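Local coordinates for protein D-threo-3-hydroxyaspartate dehydratase (Delftia, PDB 3WQC) that uses pyridoxal 5'-phosphate and a divalent metal ion to deaminate D-threo-3-hydroxyaspartate, yielding oxaloacetate and ammonium, at residues A123-I128 and G166-D171; Q373-A376 and S380-T383. All coordinates share one frame; numbering follows the deposited sequence.

Overall arrangement
Contact 1 comes first along the chain and is complete well before contact 2 begins. The two lie on opposite sides of the chain's centre, with their own centres about 47 Å apart and about 35 Å between nearest atoms, and share no residue. Contact 1 joins helices 122-135 and 159-171, which lie outside the parallel strands of the alanine racemase-like barrel. Contact 2 is the hairpin of strands 371-375 and 381-385 in the mixed sheet of the other domain. Strand 371-375 also pairs with strand 22-26, so this sheet brings together parts of the chain near its two ends. Both are structural contacts away from the cofactor pocket: helix packing in one, strand pairing in the other.

Contact 1. Residues A123-I128 and G166-D171; sequences AAAQAI and GRTLHD
The carboxamide of Q126 is the flat group that leans toward T168, and neither of its faces is covered by the helix opposite. Its link is through a water instead: Q126 NE2 donates to water 1 at 2.9 Å, and that water donates to T168 OG1 at 2.8 Å. T168 OG1 also hydrogen-bonds to A164 O one turn back, so the hydroxyl stays tied to its own helix while it receives the water. The methyl does the touching. With chi1 at -65°, T168 CG2 stands anti to the backbone N and faces helix 122-135, where it lies 3.6 Å from Q126 N and 3.7 Å from Q126 CG. T168 CG2 also meets A125 CB at 3.7 Å. L169 brings a second methyl, CD2, to 3.8 Å from A125 CB, so the alanine methyl meets a neighbour from each of two adjoining residues. The small residue suits the close spacing: the axes of these two segments come within 8.8 Å and run nearly parallel, at 6°. On the side toward the barrel strands, L169 and I128 both touch V141 of strand 140-146, while A123 and A124 pack against L351 of the second subunit. Helix 122-135 makes the crossover from strand 114-119 to its parallel neighbour 140-146, and helix 159-171 leads on to 175-180: side-by-side packing of successive helices around an alpha/beta (TIM-type) barrel.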
# COMPACT_ATOMS: atom_id res chain seq x y z
N ALA B 123 -27.93 16.17 -6.80
CA ALA B 123 -26.91 17.24 -7.00
C ALA B 123 -25.84 16.79 -8.01
O ALA B 123 -25.43 17.60 -8.85
CB ALA B 123 -26.23 17.58 -5.70
N ALA B 124 -25.40 15.48 -7.95
CA ALA B 124 -24.36 15.08 -8.95
C ALA B 124 -24.96 15.07 -10.35
O ALA B 124 -24.31 15.47 -11.32
CB ALA B 124 -23.75 13.73 -8.58
N ALA B 125 -26.23 14.62 -10.46
CA ALA B 125 -26.88 14.61 -11.77
C ALA B 125 -27.00 16.03 -12.32
O ALA B 125 -26.84 16.25 -13.51
CB ALA B 125 -28.25 13.89 -11.65
N GLN B 126 -27.39 16.97 -11.46
CA GLN B 126 -27.56 18.34 -11.90
C GLN B 126 -26.19 18.88 -12.34
O GLN B 126 -26.15 19.63 -13.35
CB GLN B 126 -28.04 19.24 -10.75
CG GLN B 126 -29.51 19.00 -10.39
CD GLN B 126 -30.00 19.89 -9.29
OE1 GLN B 126 -29.20 20.55 -8.59
NE2 GLN B 126 -31.32 19.94 -9.07
N ALA B 127 -25.10 18.55 -11.64
CA ALA B 127 -23.78 19.10 -12.03
C ALA B 127 -23.38 18.59 -13.41
O ALA B 127 -22.85 19.32 -14.27
CB ALA B 127 -22.73 18.69 -10.99
N ILE B 128 -23.57 17.27 -13.64
CA ILE B 128 -23.23 16.69 -14.95
C ILE B 128 -24.09 17.32 -16.05
O ILE B 128 -23.54 17.71 -17.10
CB ILE B 128 -23.37 15.18 -14.96
CG1 ILE B 128 -22.39 14.51 -13.95
CG2 ILE B 128 -23.09 14.63 -16.38
CD1 ILE B 128 -22.46 12.98 -13.87
N GLY B 166 -33.10 10.12 -12.41
CA GLY B 166 -33.22 9.80 -13.82
C GLY B 166 -33.82 10.94 -14.67
O GLY B 166 -33.34 11.18 -15.78
N ARG B 167 -34.84 11.64 -14.15
CA ARG B 167 -35.38 12.81 -14.88
C ARG B 167 -34.40 13.92 -15.00
O ARG B 167 -34.31 14.58 -16.01
CB ARG B 167 -36.69 13.24 -14.21
CG ARG B 167 -37.79 12.23 -14.40
CD ARG B 167 -38.99 12.56 -13.54
NE ARG B 167 -40.08 11.61 -13.82
CZ ARG B 167 -41.03 11.34 -12.92
NH1 ARG B 167 -40.93 11.83 -11.65
NH2 ARG B 167 -42.00 10.50 -13.22
N THR B 168 -33.62 14.17 -13.92
CA THR B 168 -32.66 15.27 -13.98
C THR B 168 -31.70 15.00 -15.17
O THR B 168 -31.36 15.90 -15.96
CB THR B 168 -31.86 15.36 -12.68
OG1 THR B 168 -32.76 15.70 -11.62
CG2 THR B 168 -30.73 16.40 -12.77
N LEU B 169 -31.23 13.72 -15.26
CA LEU B 169 -30.34 13.38 -16.37
C LEU B 169 -31.02 13.45 -17.73
O LEU B 169 -30.54 14.09 -18.68
CB LEU B 169 -29.77 11.94 -16.14
CG LEU B 169 -28.82 11.86 -14.93
CD1 LEU B 169 -28.58 10.34 -14.62
CD2 LEU B 169 -27.50 12.61 -15.14
N HIS B 170 -32.21 12.80 -17.82
CA HIS B 170 -32.87 12.67 -19.14
C HIS B 170 -33.43 14.00 -19.66
O HIS B 170 -33.22 14.40 -20.81
CB HIS B 170 -33.96 11.63 -19.00
CG HIS B 170 -34.66 11.34 -20.28
ND1 HIS B 170 -34.06 10.64 -21.28
CD2 HIS B 170 -35.92 11.61 -20.70
CE1 HIS B 170 -34.91 10.53 -22.34
NE2 HIS B 170 -36.05 11.08 -21.97
N ASP B 171 -34.09 14.77 -18.74
CA ASP B 171 -34.67 16.06 -19.11
C ASP B 171 -33.52 17.03 -19.39
O ASP B 171 -33.69 17.99 -20.17
CB ASP B 171 -35.46 16.66 -17.97
CG ASP B 171 -36.69 15.89 -17.63
OD1 ASP B 171 -37.20 15.07 -18.43
OD2 ASP B 171 -37.21 16.12 -16.47
O HOH W 1 -33.24 18.31 -10.60

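Contact 2. Residues Q373-A376 and S380-T383; sequences QALA and SVQT
Q373 lies across V381 and alongside T383 on one face of the hairpin, and its side chain can be walked outward atom by atom. Q373 CB sits 4.1 Å from V381 CB. A turn about the CB-CG bond (chi2 -63°) swings the amide over the partner strand. Q373 CD lies 3.8 Å from T383 OG1, and there the group splits its work. Q373 OE1 comes to 3.3 Å from V381 CG2 and takes a hydrogen bond from water 2. Q373 NE2 donates to T383 OG1 at 3.0 Å, fairly straight at 157° and with the hydroxyl 16° out of the amide plane. Water 2 also bonds to T383 OG1, closing a small ring that fixes the rotation of the amide. An alanine here removes the amide, and T383 OG1 and the water would probably lose their shared partner, leaving the threonine hydroxyl freer to turn. Further along the same face, L375 CD1 meets V381 CG1 at 3.7 Å, and L18 packs against both Q373 and V381.

The backbones hold the register. A374 and Q382 form the hydrogen-bonded pair, with A374 N to Q382 O at 2.8 Å and Q382 N to A374 O at 3.0 Å. Near the turn A376 N reaches S380 O at 2.9 Å, and S380 N bonds to D378 OD1 within it. On its other side strand 371-375 bonds to A23 and I25 of the parallel strand 22-26. This is an antiparallel beta hairpin, with strand 371-375 joining it to the mixed sheet of the beta domain.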
# COMPACT_ATOMS: atom_id res chain seq x y z
N GLN B 373 5.95 -9.38 -12.64
CA GLN B 373 6.82 -10.27 -13.44
C GLN B 373 5.92 -11.42 -13.91
O GLN B 373 5.48 -12.24 -13.03
CB GLN B 373 7.98 -10.75 -12.50
CG GLN B 373 8.89 -9.52 -12.19
CD GLN B 373 9.53 -9.02 -13.50
OE1 GLN B 373 9.80 -9.80 -14.42
NE2 GLN B 373 9.77 -7.78 -13.59
N ALA B 374 5.57 -11.44 -15.21
CA ALA B 374 4.62 -12.45 -15.75
C ALA B 374 5.40 -13.73 -16.08
O ALA B 374 6.31 -13.69 -16.90
CB ALA B 374 4.01 -11.92 -17.03
N LEU B 375 5.14 -14.77 -15.31
CA LEU B 375 5.90 -16.03 -15.35
C LEU B 375 5.28 -17.00 -16.35
O LEU B 375 4.14 -17.46 -16.13
CB LEU B 375 5.93 -16.65 -13.95
CG LEU B 375 6.58 -18.04 -13.80
CD1 LEU B 375 8.10 -17.94 -14.06
CD2 LEU B 375 6.31 -18.57 -12.39
N ALA B 376 6.02 -17.31 -17.41
CA ALA B 376 5.60 -18.32 -18.39
C ALA B 376 5.93 -19.76 -17.98
O ALA B 376 6.69 -19.99 -17.00
CB ALA B 376 6.26 -18.00 -19.71
N SER B 380 10.65 -18.39 -17.67
CA SER B 380 10.98 -17.05 -18.14
C SER B 380 9.98 -16.07 -17.51
O SER B 380 8.77 -16.43 -17.40
CB SER B 380 10.55 -17.24 -19.63
OG SER B 380 10.88 -16.20 -20.39
N VAL B 381 10.43 -14.86 -17.11
CA VAL B 381 9.51 -13.81 -16.76
C VAL B 381 9.60 -12.61 -17.72
O VAL B 381 10.64 -12.40 -18.40
CB VAL B 381 9.69 -13.31 -15.27
CG1 VAL B 381 9.27 -14.39 -14.27
CG2 VAL B 381 11.13 -12.76 -14.99
N GLN B 382 8.52 -11.82 -17.76
CA GLN B 382 8.52 -10.59 -18.53
C GLN B 382 7.97 -9.51 -17.66
O GLN B 382 7.04 -9.79 -16.89
CB GLN B 382 7.59 -10.76 -19.72
CG GLN B 382 7.68 -9.70 -20.76
CD GLN B 382 6.84 -10.11 -21.99
OE1 GLN B 382 5.62 -10.28 -21.85
NE2 GLN B 382 7.48 -10.35 -23.15
N THR B 383 8.42 -8.26 -17.80
CA THR B 383 7.96 -7.22 -16.89
C THR B 383 6.67 -6.63 -17.49
O THR B 383 6.66 -6.18 -18.67
CB THR B 383 9.03 -6.09 -16.88
OG1 THR B 383 10.23 -6.61 -16.31
CG2 THR B 383 8.54 -4.86 -15.97
O HOH W 2 11.59 -9.17 -16.47